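Local atomic coordinates of beta-galactosidase (Streptococcus pneumoniae, PDB entry 4CUA), a protein that hydrolyses terminal beta-galactose residues from glycans, the fragment described here being a carbohydrate-binding module of the enzyme. Residues T107-P112 with H120-S125. Numbering follows the deposited sequence.
With EDO (1,2-ethanediol), chain H; EDO (1,2-ethanediol), chain E.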
ATOM      1  N   THR A 107       0.161  13.688   8.898  1.00 17.93           N
ATOM      2  CA  THR A 107       0.981  13.228  10.019  1.00 20.38           C
ATOM      3  C   THR A 107       1.130  11.708   9.857  1.00 15.93           C
ATOM      4  O   THR A 107       0.348  11.081   9.154  1.00 16.45           O
ATOM      5  CB  THR A 107       0.223  13.479  11.344  1.00 22.88           C
ATOM      6  OG1 THR A 107      -1.064  12.859  11.294  1.00 26.55           O
ATOM      7  CG2 THR A 107       0.044  14.959  11.577  1.00 28.71           C
ATOM      8  N   ALA A 108       2.127  11.139  10.515  1.00 16.24           N
ATOM      9  CA  ALA A 108       2.195   9.686  10.585  1.00 14.71           C
ATOM     10  C   ALA A 108       0.980   9.250  11.423  1.00 14.23           C
ATOM     11  O   ALA A 108       0.808   9.708  12.569  1.00 14.94           O
ATOM     12  CB  ALA A 108       3.459   9.241  11.276  1.00 16.24           C
ATOM     13  N   PRO A 109       0.198   8.271  10.902  1.00 13.52           N
ATOM     14  CA  PRO A 109      -0.868   7.710  11.733  1.00 13.11           C
ATOM     15  C   PRO A 109      -0.333   7.149  13.053  1.00 12.19           C
ATOM     16  O   PRO A 109       0.779   6.654  13.177  1.00 13.87           O
ATOM     17  CB  PRO A 109      -1.481   6.642  10.843  1.00 14.01           C
ATOM     18  CG  PRO A 109      -1.208   7.146   9.445  1.00 15.50           C
ATOM     19  CD  PRO A 109       0.191   7.699   9.552  1.00 15.17           C
ATOM     20  N   LYS A 110      -1.138   7.272  14.100  1.00 11.49           N
ATOM     21  CA  LYS A 110      -0.782   6.716  15.384  1.00 12.18           C
ATOM     22  C   LYS A 110      -0.768   5.201  15.373  1.00 11.40           C
ATOM     23  O   LYS A 110       0.040   4.551  16.071  1.00 12.72           O
ATOM     24  CB  LYS A 110      -1.800   7.177  16.438  1.00 12.92           C
ATOM     25  CG  LYS A 110      -1.812   8.679  16.692  1.00 17.22           C
ATOM     26  CD  LYS A 110      -0.565   9.070  17.418  1.00 21.52           C
ATOM     27  CE  LYS A 110      -0.587  10.486  17.984  1.00 27.12           C
ATOM     28  NZ  LYS A 110      -0.859  11.467  16.922  1.00 31.01           N
ATOM     29  N   ASN A 111      -1.656   4.626  14.561  0.52 10.43           N
ATOM     30  CA  ASN A 111      -1.748   3.184  14.424  0.52  9.83           C
ATOM     31  C   ASN A 111      -1.831   2.871  12.935  0.52  9.24           C
ATOM     32  O   ASN A 111      -2.911   2.737  12.364  0.52  8.94           O
ATOM     33  CB  ASN A 111      -2.939   2.633  15.163  0.52  9.62           C
ATOM     34  CG  ASN A 111      -2.926   3.015  16.607  0.52 10.37           C
ATOM     35  OD1 ASN A 111      -2.382   2.309  17.419  0.52 11.45           O
ATOM     36  ND2 ASN A 111      -3.480   4.178  16.909  0.52 10.89           N
ATOM     37  N   PRO A 112      -0.675   2.792  12.263  1.00  9.43           N
ATOM     38  CA  PRO A 112      -0.636   2.751  10.789  1.00  9.74           C
ATOM     39  C   PRO A 112      -1.306   1.577  10.122  1.00  9.04           C
ATOM     40  O   PRO A 112      -1.751   1.741   9.013  1.00  9.16           O
ATOM     41  CB  PRO A 112       0.859   2.778  10.427  1.00 11.99           C
ATOM     42  CG  PRO A 112       1.567   2.774  11.698  1.00 14.13           C
ATOM     43  CD  PRO A 112       0.672   2.957  12.855  1.00 10.81           C
ATOM     44  N   HIS A 120      -7.856  11.028  10.854  1.00 13.74           N
ATOM     45  CA  HIS A 120      -6.696  11.263  10.005  1.00 13.16           C
ATOM     46  C   HIS A 120      -7.157  11.719   8.641  1.00 12.33           C
ATOM     47  O   HIS A 120      -8.087  11.178   8.085  1.00 13.05           O
ATOM     48  CB  HIS A 120      -5.883   9.962   9.917  1.00 12.52           C
ATOM     49  CG  HIS A 120      -4.507  10.177   9.394  1.00 12.57           C
ATOM     50  ND1 HIS A 120      -4.252  10.283   8.056  1.00 12.96           N
ATOM     51  CD2 HIS A 120      -3.324  10.370  10.016  1.00 12.79           C
ATOM     52  CE1 HIS A 120      -2.962  10.486   7.864  1.00 13.16           C
ATOM     53  NE2 HIS A 120      -2.385  10.578   9.041  1.00 13.49           N
ATOM     54  N   VAL A 121      -6.348  12.624   8.059  1.00 13.69           N
ATOM     55  CA  VAL A 121      -6.610  13.148   6.705  1.00 13.24           C
ATOM     56  C   VAL A 121      -6.762  12.068   5.669  1.00 12.62           C
ATOM     57  O   VAL A 121      -7.479  12.193   4.672  1.00 12.94           O
ATOM     58  CB  VAL A 121      -5.569  14.165   6.258  1.00 14.93           C
ATOM     59  CG1 VAL A 121      -5.690  15.423   7.111  1.00 15.74           C
ATOM     60  CG2 VAL A 121      -4.140  13.622   6.263  1.00 14.59           C
ATOM     61  N   PHE A 122      -6.091  10.947   5.872  1.00 11.86           N
ATOM     62  CA  PHE A 122      -6.202   9.894   4.896  1.00 11.62           C
ATOM     63  C   PHE A 122      -7.604   9.307   4.760  1.00 12.17           C
ATOM     64  O   PHE A 122      -7.911   8.726   3.752  1.00 11.97           O
ATOM     65  CB  PHE A 122      -5.241   8.721   5.177  1.00 12.18           C
ATOM     66  CG  PHE A 122      -3.795   9.032   5.005  1.00 11.96           C
ATOM     67  CD1 PHE A 122      -3.319  10.132   4.284  1.00 13.46           C
ATOM     68  CD2 PHE A 122      -2.859   8.166   5.564  1.00 12.92           C
ATOM     69  CE1 PHE A 122      -1.956  10.386   4.148  1.00 14.33           C
ATOM     70  CE2 PHE A 122      -1.497   8.398   5.401  1.00 12.83           C
ATOM     71  CZ  PHE A 122      -1.054   9.487   4.692  1.00 13.61           C
ATOM     72  N   ASN A 123      -8.429   9.443   5.800  1.00 12.48           N
ATOM     73  CA  ASN A 123      -9.762   8.892   5.756  1.00 13.39           C
ATOM     74  C   ASN A 123     -10.754   9.762   4.972  1.00 14.89           C
ATOM     75  O   ASN A 123     -11.889   9.300   4.769  1.00 18.92           O
ATOM     76  CB  ASN A 123     -10.283   8.709   7.160  1.00 12.40           C
ATOM     77  CG  ASN A 123      -9.486   7.655   7.913  1.00 13.14           C
ATOM     78  OD1 ASN A 123      -9.181   6.602   7.352  1.00 13.99           O
ATOM     79  ND2 ASN A 123      -9.188   7.933   9.173  1.00 12.30           N
ATOM     80  N   ASP A 124     -10.375  10.979   4.635  1.00 14.55           N
ATOM     81  CA  ASP A 124     -11.264  11.908   3.853  1.00 15.05           C
ATOM     82  C   ASP A 124     -11.009  11.701   2.376  1.00 15.78           C
ATOM     83  O   ASP A 124      -9.902  12.017   1.886  1.00 15.08           O
ATOM     84  CB  ASP A 124     -10.994  13.312   4.311  1.00 15.74           C
ATOM     85  CG  ASP A 124     -11.928  14.355   3.665  1.00 16.68           C
ATOM     86  OD1 ASP A 124     -12.704  13.931   2.765  1.00 17.99           O
ATOM     87  OD2 ASP A 124     -11.748  15.536   4.081  1.00 21.45           O
ATOM     88  N   SER A 125     -12.002  11.219   1.655  1.00 15.61           N
ATOM     89  CA  SER A 125     -11.860  10.965   0.214  1.00 18.29           C
ATOM     90  C   SER A 125     -11.567  12.259  -0.571  1.00 16.88           C
ATOM     91  O   SER A 125     -10.921  12.147  -1.644  1.00 16.89           O
ATOM     92  CB  SER A 125     -13.079  10.223  -0.329  1.00 21.34           C
ATOM     93  OG  SER A 125     -14.208  11.079  -0.147  1.00 24.46           O
TER
HETATM   94  C1  EDO H2649      -2.773  15.349   9.598  1.00 30.19           C
HETATM   95  O1  EDO H2649      -3.594  16.307  10.288  1.00 37.16           O
HETATM   96  C2  EDO H2649      -3.210  13.950  10.092  1.00 22.15           C
HETATM   97  O2  EDO H2649      -4.611  13.825   9.959  1.00 26.63           O
HETATM   98  C1  EDO E2646      -7.311   5.271   4.898  1.00 17.51           C
HETATM   99  O1  EDO E2646      -7.651   4.900   6.152  1.00 21.69           O
HETATM  100  C2  EDO E2646      -5.793   4.853   4.725  1.00 16.38           C
HETATM  101  O2  EDO E2646      -5.565   4.692   3.425  1.00 14.74           O
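With its CG trans to the backbone nitrogen (chi1 -164°), H120 sends its imidazole across to T107 and P109, and a chi2 of -82° turns the ring so that NE2 reaches T107 O while ND1 faces the backbone N-H of F122. NE2 donates to T107 O over 2.8 Å, nearly straight at 169°; the oxygen lies in the ring plane, whereas the donor sits well out of the carbonyl plane. At its other nitrogen, ND1, the ring accepts the backbone N-H of F122, 2.9 Å from F122 N, which implies a tautomer carrying its proton on NE2 if the ring is neutral. Gripped at both nitrogens, the imidazole illustrates how a histidine can tie together two parts of a loop that lacks regular pairing. Here the loop is the long connection between strands 94-100 and 128-130 of the galactose-binding-like beta-sandwich, and residues 121-123 form a short 3-10 segment, held by N123 N to H120 O and D124 N to V121 O. P109 lies over one imidazole face in a CH-pi contact, its CG 4.0 Å from the ring centroid. The same CG meets CE2 of F122 at 4.2 Å. H120 CE1 stands 3.2 Å above the plane of the F122 ring, over its centre, while F21 stacks on that phenyl and W128 meets it with its ring plane inclined. E118 accepts the backbone N-H groups of K110 and N111.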